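Local atomic coordinates of UPF0135 protein SA1388 (Staphylococcus aureus subsp. aureus, PDB entry 3LNL), a protein that is of unknown function but binds two zinc ions in each subunit of a toroid-shaped homohexamer of the NIF3 family. Residues B[279-293]-B[297-310]. The protein carries 2 engineered substitutions. Residues are numbered along the deposited sequence; the frame is centred on the assembly and turned at random.
Sequences KIKRIAIIGGSGIGY and AVQQGADVFVTGDI
Ala284 is the midpoint of a parallel strand pairing, its N donating to Val304 O and its O accepting from Val306 N (2.8 Å); Ile286 N then continues the ladder to Val306 O. This is a beta-alpha-beta unit, in which helix 294-299 links strands 279-285 and 304-307 along the chain; the strands are paired in parallel, their short axes inclined by 32°.

Side chains add bonds before and after this ladder. On the Asp303 side, Asp303 OD2 takes two backbone donors, Lys281 N at 2.7 Å and Arg282 N at 2.9 Å, the latter from above the carboxylate plane, while the backbone Asp303 N bonds Arg282 O. Beyond Val306, Thr307 OG1, set anti to its own backbone N (chi1 -163°), donates to Ile286 O (2.6 Å) and accepts from Gly290 N (2.8 Å), tying the glycine-rich loop 287-290 to the strand. One water bridges Ser289 OG, Ile291 N and Gly308 O.

Apolar packing differs on the two faces. Ile283, Ile285, Val304 and Val306 form one, with Ile283 CG2 3.7 Å from Val306 CG2. On the other, Ala284 CB meets Ala297 CB and Ala302 CB, and the Phe305 ring receives Ile286 CD1 in its plane at the edge, with Tyr293 CB 3.9 Å from Phe305 CZ.

Past the ladder, Gly288 lies near a zinc ion and its ligand Glu333, and Asp309 OD2 hydrogen-bonds the zinc ligand His330. Strand 240-253 pairs antiparallel with strand 279-285, and strand 325-327 runs parallel to 304-307. Helices 112-119 and 254-264 cover the isoleucine-valine face.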
ATOM      1  N   LYS B 279      32.480   0.092 -30.456  1.00 13.03           N
ATOM      2  CA  LYS B 279      33.086  -1.212 -30.342  1.00 14.62           C
ATOM      3  C   LYS B 279      32.427  -2.020 -29.217  1.00 15.51           C
ATOM      4  O   LYS B 279      32.308  -1.521 -28.113  1.00 17.79           O
ATOM      5  CB  LYS B 279      34.527  -1.090 -30.012  1.00 14.20           C
ATOM      6  CG  LYS B 279      35.276  -0.185 -30.952  1.00 17.92           C
ATOM      7  CD  LYS B 279      35.603  -0.863 -32.200  1.00 19.87           C
ATOM      8  CE  LYS B 279      36.895  -0.285 -32.814  1.00 20.95           C
ATOM      9  NZ  LYS B 279      36.683  -0.428 -34.273  1.00 18.54           N
ATOM     10  N   ILE B 280      32.094  -3.261 -29.513  1.00 14.72           N
ATOM     11  CA  ILE B 280      31.296  -4.133 -28.683  1.00 15.43           C
ATOM     12  C   ILE B 280      32.158  -5.360 -28.423  1.00 14.40           C
ATOM     13  O   ILE B 280      32.649  -5.950 -29.357  1.00 14.24           O
ATOM     14  CB  ILE B 280      30.024  -4.604 -29.500  1.00 15.06           C
ATOM     15  CG1 ILE B 280      28.981  -3.492 -29.607  1.00 20.08           C
ATOM     16  CG2 ILE B 280      29.320  -5.770 -28.896  1.00 18.45           C
ATOM     17  CD1 ILE B 280      29.005  -2.479 -28.453  1.00 15.53           C
ATOM     18  N   LYS B 281      32.307  -5.771 -27.172  1.00 15.09           N
ATOM     19  CA  LYS B 281      32.886  -7.079 -26.877  1.00 15.80           C
ATOM     20  C   LYS B 281      32.006  -7.935 -25.965  1.00 15.62           C
ATOM     21  O   LYS B 281      31.807  -9.139 -26.242  1.00 15.74           O
ATOM     22  CB  LYS B 281      34.244  -6.889 -26.229  1.00 16.22           C
ATOM     23  CG  LYS B 281      34.839  -8.154 -25.724  1.00 21.56           C
ATOM     24  CD  LYS B 281      35.309  -9.046 -26.876  1.00 25.51           C
ATOM     25  CE  LYS B 281      36.030 -10.238 -26.338  1.00 25.43           C
ATOM     26  NZ  LYS B 281      36.268 -11.137 -27.456  1.00 26.85           N
ATOM     27  N   ARG B 282      31.567  -7.347 -24.855  1.00 14.59           N
ATOM     28  CA  ARG B 282      30.742  -8.024 -23.886  1.00 15.05           C
ATOM     29  C   ARG B 282      29.267  -7.644 -24.058  1.00 14.37           C
ATOM     30  O   ARG B 282      28.919  -6.477 -24.155  1.00 15.19           O
ATOM     31  CB  ARG B 282      31.220  -7.722 -22.460  1.00 15.46           C
ATOM     32  CG  ARG B 282      32.693  -7.950 -22.284  1.00 19.43           C
ATOM     33  CD  ARG B 282      33.182  -7.640 -20.873  1.00 23.61           C
ATOM     34  NE  ARG B 282      32.563  -8.583 -19.957  1.00 27.68           N
ATOM     35  CZ  ARG B 282      32.570  -8.462 -18.639  1.00 32.18           C
ATOM     36  NH1 ARG B 282      33.165  -7.418 -18.061  1.00 33.20           N
ATOM     37  NH2 ARG B 282      31.985  -9.399 -17.897  1.00 33.37           N
ATOM     38  N   ILE B 283      28.414  -8.662 -24.039  1.00 12.70           N
ATOM     39  CA  ILE B 283      27.022  -8.592 -24.381  1.00 11.67           C
ATOM     40  C   ILE B 283      26.182  -9.132 -23.221  1.00 12.33           C
ATOM     41  O   ILE B 283      26.406 -10.224 -22.752  1.00 11.25           O
ATOM     42  CB  ILE B 283      26.815  -9.439 -25.645  1.00 11.43           C
ATOM     43  CG1 ILE B 283      27.706  -8.828 -26.802  1.00 14.49           C
ATOM     44  CG2 ILE B 283      25.335  -9.429 -26.084  1.00 10.89           C
ATOM     45  CD1 ILE B 283      28.361  -9.827 -27.572  1.00 17.75           C
ATOM     46  N   ALA B 284      25.221  -8.351 -22.733  1.00 12.39           N
ATOM     47  CA  ALA B 284      24.245  -8.865 -21.775  1.00 12.11           C
ATOM     48  C   ALA B 284      22.964  -9.149 -22.568  1.00 11.95           C
ATOM     49  O   ALA B 284      22.574  -8.330 -23.411  1.00 13.55           O
ATOM     50  CB  ALA B 284      23.986  -7.833 -20.687  1.00 10.97           C
ATOM     51  N   ILE B 285      22.310 -10.257 -22.269  1.00 12.68           N
ATOM     52  CA  ILE B 285      21.094 -10.692 -22.981  1.00 11.93           C
ATOM     53  C   ILE B 285      20.003 -11.079 -22.009  1.00 11.92           C
ATOM     54  O   ILE B 285      20.207 -11.917 -21.144  1.00 11.53           O
ATOM     55  CB  ILE B 285      21.341 -11.914 -23.862  1.00 12.83           C
ATOM     56  CG1 ILE B 285      22.402 -11.649 -24.932  1.00 12.84           C
ATOM     57  CG2 ILE B 285      20.031 -12.335 -24.572  1.00  9.53           C
ATOM     58  CD1 ILE B 285      23.055 -12.954 -25.449  1.00 11.43           C
ATOM     59  N   ILE B 286      18.854 -10.412 -22.127  1.00 12.50           N
ATOM     60  CA  ILE B 286      17.623 -10.842 -21.474  1.00 13.26           C
ATOM     61  C   ILE B 286      16.536 -10.938 -22.544  1.00 13.36           C
ATOM     62  O   ILE B 286      15.989  -9.949 -23.031  1.00 13.01           O
ATOM     63  CB  ILE B 286      17.171  -9.973 -20.291  1.00 12.30           C
ATOM     64  CG1 ILE B 286      18.240  -9.952 -19.217  1.00 12.53           C
ATOM     65  CG2 ILE B 286      15.826 -10.538 -19.706  1.00 11.08           C
ATOM     66  CD1 ILE B 286      17.961  -9.053 -18.061  1.00 10.32           C
ATOM     67  N   GLY B 287      16.245 -12.158 -22.959  1.00 13.83           N
ATOM     68  CA  GLY B 287      15.238 -12.322 -23.997  1.00 13.14           C
ATOM     69  C   GLY B 287      13.883 -11.994 -23.464  1.00 13.12           C
ATOM     70  O   GLY B 287      13.637 -12.180 -22.303  1.00 13.77           O
ATOM     71  N   GLY B 288      13.004 -11.512 -24.337  1.00 13.50           N
ATOM     72  CA  GLY B 288      11.651 -11.148 -23.948  1.00 15.04           C
ATOM     73  C   GLY B 288      11.521  -9.639 -23.810  1.00 14.99           C
ATOM     74  O   GLY B 288      11.571  -8.903 -24.818  1.00 14.75           O
ATOM     75  N   SER B 289      11.290  -9.206 -22.602  1.00 14.97           N
ATOM     76  CA  SER B 289      11.121  -7.783 -22.291  1.00 16.75           C
ATOM     77  C   SER B 289      11.971  -7.499 -21.056  1.00 16.20           C
ATOM     78  O   SER B 289      11.473  -7.607 -19.927  1.00 16.06           O
ATOM     79  CB  SER B 289       9.669  -7.442 -21.977  1.00 17.57           C
ATOM     80  OG  SER B 289       9.552  -6.015 -21.741  1.00 18.34           O
ATOM     81  N   GLY B 290      13.236  -7.159 -21.264  1.00 14.73           N
ATOM     82  CA  GLY B 290      14.178  -6.975 -20.128  1.00 13.90           C
ATOM     83  C   GLY B 290      14.570  -5.573 -19.790  1.00 13.87           C
ATOM     84  O   GLY B 290      15.465  -5.348 -18.973  1.00 13.31           O
ATOM     85  N   ILE B 291      13.882  -4.604 -20.394  1.00 13.97           N
ATOM     86  CA  ILE B 291      14.178  -3.229 -20.095  1.00 14.63           C
ATOM     87  C   ILE B 291      13.863  -3.041 -18.610  1.00 14.83           C
ATOM     88  O   ILE B 291      12.869  -3.581 -18.112  1.00 14.50           O
ATOM     89  CB  ILE B 291      13.446  -2.208 -21.014  1.00 15.08           C
ATOM     90  CG1 ILE B 291      14.025  -2.245 -22.430  1.00 14.64           C
ATOM     91  CG2 ILE B 291      13.542  -0.788 -20.414  1.00 13.20           C
ATOM     92  CD1 ILE B 291      15.515  -1.718 -22.526  1.00 12.12           C
ATOM     93  N   GLY B 292      14.746  -2.308 -17.921  1.00 13.80           N
ATOM     94  CA  GLY B 292      14.762  -2.232 -16.473  1.00 14.09           C
ATOM     95  C   GLY B 292      16.106  -2.762 -15.983  1.00 13.73           C
ATOM     96  O   GLY B 292      16.554  -2.352 -14.935  1.00 13.91           O
ATOM     97  N   TYR B 293      16.758  -3.625 -16.762  1.00 13.09           N
ATOM     98  CA  TYR B 293      18.064  -4.238 -16.367  1.00 13.75           C
ATOM     99  C   TYR B 293      19.258  -3.655 -17.094  1.00 13.39           C
ATOM    100  O   TYR B 293      20.395  -4.032 -16.796  1.00 13.05           O
ATOM    101  CB  TYR B 293      18.051  -5.781 -16.579  1.00 13.85           C
ATOM    102  CG  TYR B 293      17.176  -6.503 -15.605  1.00 13.39           C
ATOM    103  CD1 TYR B 293      15.845  -6.729 -15.882  1.00 15.34           C
ATOM    104  CD2 TYR B 293      17.693  -6.980 -14.406  1.00 15.62           C
ATOM    105  CE1 TYR B 293      15.012  -7.419 -14.954  1.00 17.88           C
ATOM    106  CE2 TYR B 293      16.891  -7.665 -13.492  1.00 16.96           C
ATOM    107  CZ  TYR B 293      15.562  -7.876 -13.788  1.00 18.00           C
ATOM    108  OH  TYR B 293      14.782  -8.532 -12.906  1.00 19.99           O
ATOM    109  N   ALA B 297      23.220  -4.027 -16.203  1.00 13.59           N
ATOM    110  CA  ALA B 297      24.046  -4.736 -17.177  1.00 13.73           C
ATOM    111  C   ALA B 297      25.312  -3.960 -17.493  1.00 14.41           C
ATOM    112  O   ALA B 297      26.425  -4.541 -17.504  1.00 13.68           O
ATOM    113  CB  ALA B 297      23.278  -5.041 -18.438  1.00 11.94           C
ATOM    114  N   VAL B 298      25.170  -2.654 -17.720  1.00 14.96           N
ATOM    115  CA  VAL B 298      26.371  -1.842 -17.964  1.00 15.80           C
ATOM    116  C   VAL B 298      27.281  -1.835 -16.731  1.00 16.87           C
ATOM    117  O   VAL B 298      28.484  -2.004 -16.863  1.00 15.86           O
ATOM    118  CB  VAL B 298      26.024  -0.454 -18.504  1.00 15.12           C
ATOM    119  CG1 VAL B 298      27.292   0.462 -18.491  1.00 17.64           C
ATOM    120  CG2 VAL B 298      25.426  -0.620 -19.887  1.00 13.25           C
ATOM    121  N   GLN B 299      26.709  -1.704 -15.533  1.00 19.14           N
ATOM    122  CA  GLN B 299      27.509  -1.778 -14.300  1.00 20.56           C
ATOM    123  C   GLN B 299      28.209  -3.164 -14.224  1.00 20.87           C
ATOM    124  O   GLN B 299      29.289  -3.268 -13.706  1.00 20.06           O
ATOM    125  CB  GLN B 299      26.664  -1.649 -13.012  1.00 21.81           C
ATOM    126  CG  GLN B 299      25.844  -0.374 -12.722  1.00 26.01           C
ATOM    127  CD  GLN B 299      24.509  -0.652 -11.884  1.00 33.18           C
ATOM    128  OE1 GLN B 299      24.438  -1.590 -11.054  1.00 36.55           O
ATOM    129  NE2 GLN B 299      23.444   0.152 -12.151  1.00 36.04           N
ATOM    130  N   GLN B 300      27.561  -4.219 -14.708  1.00 20.45           N
ATOM    131  CA  GLN B 300      28.118  -5.580 -14.663  1.00 20.77           C
ATOM    132  C   GLN B 300      29.206  -5.782 -15.771  1.00 20.41           C
ATOM    133  O   GLN B 300      29.817  -6.828 -15.841  1.00 20.37           O
ATOM    134  CB  GLN B 300      26.974  -6.610 -14.778  1.00 21.60           C
ATOM    135  CG  GLN B 300      26.001  -6.740 -13.519  1.00 23.38           C
ATOM    136  CD  GLN B 300      24.545  -7.265 -13.827  1.00 24.31           C
ATOM    137  OE1 GLN B 300      24.031  -7.219 -14.981  1.00 21.45           O
ATOM    138  NE2 GLN B 300      23.893  -7.773 -12.791  1.00 28.81           N
ATOM    139  N   GLY B 301      29.445  -4.780 -16.633  1.00 18.83           N
ATOM    140  CA  GLY B 301      30.486  -4.854 -17.684  1.00 17.22           C
ATOM    141  C   GLY B 301      29.988  -4.988 -19.130  1.00 16.32           C
ATOM    142  O   GLY B 301      30.778  -5.094 -20.069  1.00 15.56           O
ATOM    143  N   ALA B 302      28.681  -4.972 -19.347  1.00 15.23           N
ATOM    144  CA  ALA B 302      28.164  -5.063 -20.711  1.00 13.80           C
ATOM    145  C   ALA B 302      28.506  -3.852 -21.558  1.00 13.78           C
ATOM    146  O   ALA B 302      28.419  -2.748 -21.090  1.00 15.27           O
ATOM    147  CB  ALA B 302      26.653  -5.269 -20.694  1.00 13.09           C
ATOM    148  N   ASP B 303      28.898  -4.070 -22.800  1.00 13.54           N
ATOM    149  CA  ASP B 303      28.967  -3.014 -23.828  1.00 13.60           C
ATOM    150  C   ASP B 303      27.637  -2.735 -24.524  1.00 13.51           C
ATOM    151  O   ASP B 303      27.463  -1.653 -25.119  1.00 14.17           O
ATOM    152  CB  ASP B 303      30.015  -3.371 -24.903  1.00 13.05           C
ATOM    153  CG  ASP B 303      31.420  -3.565 -24.307  1.00 14.43           C
ATOM    154  OD1 ASP B 303      31.787  -2.802 -23.385  1.00 15.68           O
ATOM    155  OD2 ASP B 303      32.123  -4.510 -24.748  1.00 13.97           O
ATOM    156  N   VAL B 304      26.710  -3.707 -24.459  1.00 13.09           N
ATOM    157  CA  VAL B 304      25.392  -3.593 -25.070  1.00 11.92           C
ATOM    158  C   VAL B 304      24.460  -4.560 -24.340  1.00 12.88           C
ATOM    159  O   VAL B 304      24.893  -5.616 -23.819  1.00 12.96           O
ATOM    160  CB  VAL B 304      25.439  -3.891 -26.629  1.00 13.27           C
ATOM    161  CG1 VAL B 304      25.968  -5.338 -26.915  1.00 11.22           C
ATOM    162  CG2 VAL B 304      24.071  -3.654 -27.302  1.00  8.55           C
ATOM    163  N   PHE B 305      23.219  -4.119 -24.219  1.00 10.92           N
ATOM    164  CA  PHE B 305      22.164  -4.842 -23.621  1.00 11.01           C
ATOM    165  C   PHE B 305      21.195  -5.250 -24.712  1.00 11.48           C
ATOM    166  O   PHE B 305      20.647  -4.408 -25.395  1.00 12.04           O
ATOM    167  CB  PHE B 305      21.462  -4.012 -22.582  1.00 11.13           C
ATOM    168  CG  PHE B 305      20.393  -4.758 -21.823  1.00 10.82           C
ATOM    169  CD1 PHE B 305      20.730  -5.793 -20.954  1.00 13.27           C
ATOM    170  CD2 PHE B 305      19.033  -4.459 -22.017  1.00 12.54           C
ATOM    171  CE1 PHE B 305      19.758  -6.468 -20.239  1.00 15.56           C
ATOM    172  CE2 PHE B 305      18.047  -5.152 -21.331  1.00 12.61           C
ATOM    173  CZ  PHE B 305      18.401  -6.165 -20.439  1.00 13.49           C
ATOM    174  N   VAL B 306      21.002  -6.558 -24.870  1.00 11.96           N
ATOM    175  CA  VAL B 306      20.160  -7.127 -25.914  1.00 12.08           C
ATOM    176  C   VAL B 306      18.881  -7.652 -25.315  1.00 13.08           C
ATOM    177  O   VAL B 306      18.901  -8.471 -24.352  1.00 13.07           O
ATOM    178  CB  VAL B 306      20.867  -8.300 -26.636  1.00 13.13           C
ATOM    179  CG1 VAL B 306      19.927  -8.935 -27.700  1.00 11.09           C
ATOM    180  CG2 VAL B 306      22.204  -7.822 -27.263  1.00 13.55           C
ATOM    181  N   THR B 307      17.749  -7.180 -25.847  1.00 13.02           N
ATOM    182  CA  THR B 307      16.445  -7.580 -25.328  1.00 13.43           C
ATOM    183  C   THR B 307      15.361  -7.367 -26.395  1.00 13.59           C
ATOM    184  O   THR B 307      15.676  -7.116 -27.559  1.00 14.71           O
ATOM    185  CB  THR B 307      16.117  -6.832 -24.003  1.00 14.03           C
ATOM    186  OG1 THR B 307      15.060  -7.501 -23.316  1.00 13.07           O
ATOM    187  CG2 THR B 307      15.711  -5.345 -24.210  1.00 11.65           C
ATOM    188  N   GLY B 308      14.102  -7.471 -25.997  1.00 13.07           N
ATOM    189  CA  GLY B 308      12.959  -7.162 -26.866  1.00 12.52           C
ATOM    190  C   GLY B 308      12.044  -6.139 -26.264  1.00 12.36           C
ATOM    191  O   GLY B 308      12.266  -5.704 -25.126  1.00 12.91           O
ATOM    192  N   ASP B 309      11.026  -5.737 -27.045  1.00 14.12           N
ATOM    193  CA  ASP B 309       9.937  -4.816 -26.638  1.00 13.11           C
ATOM    194  C   ASP B 309      10.498  -3.479 -26.114  1.00 13.71           C
ATOM    195  O   ASP B 309       9.992  -2.948 -25.141  1.00 14.17           O
ATOM    196  CB  ASP B 309       9.055  -5.429 -25.516  1.00 13.97           C
ATOM    197  CG  ASP B 309       8.002  -6.429 -26.007  1.00 12.53           C
ATOM    198  OD1 ASP B 309       7.683  -6.484 -27.192  1.00 12.71           O
ATOM    199  OD2 ASP B 309       7.440  -7.175 -25.144  1.00 13.47           O
ATOM    200  N   ILE B 310      11.538  -2.932 -26.748  1.00 13.42           N
ATOM    201  CA  ILE B 310      12.085  -1.643 -26.299  1.00 12.19           C
ATOM    202  C   ILE B 310      11.181  -0.508 -26.798  1.00 13.05           C
ATOM    203  O   ILE B 310      10.782  -0.475 -27.979  1.00 14.07           O
ATOM    204  CB  ILE B 310      13.530  -1.425 -26.747  1.00 12.49           C
ATOM    205  CG1 ILE B 310      14.383  -2.654 -26.349  1.00  9.81           C
ATOM    206  CG2 ILE B 310      14.060  -0.126 -26.133  1.00  9.48           C
ATOM    207  CD1 ILE B 310      15.871  -2.582 -26.671  1.00 10.37           C
TER
HETATM  208  O   HOH W   1      11.678  -4.599 -22.558  1.00 14.79           O
HETATM  209  O   HOH W   2      21.291  -6.737 -15.712  1.00 17.31           O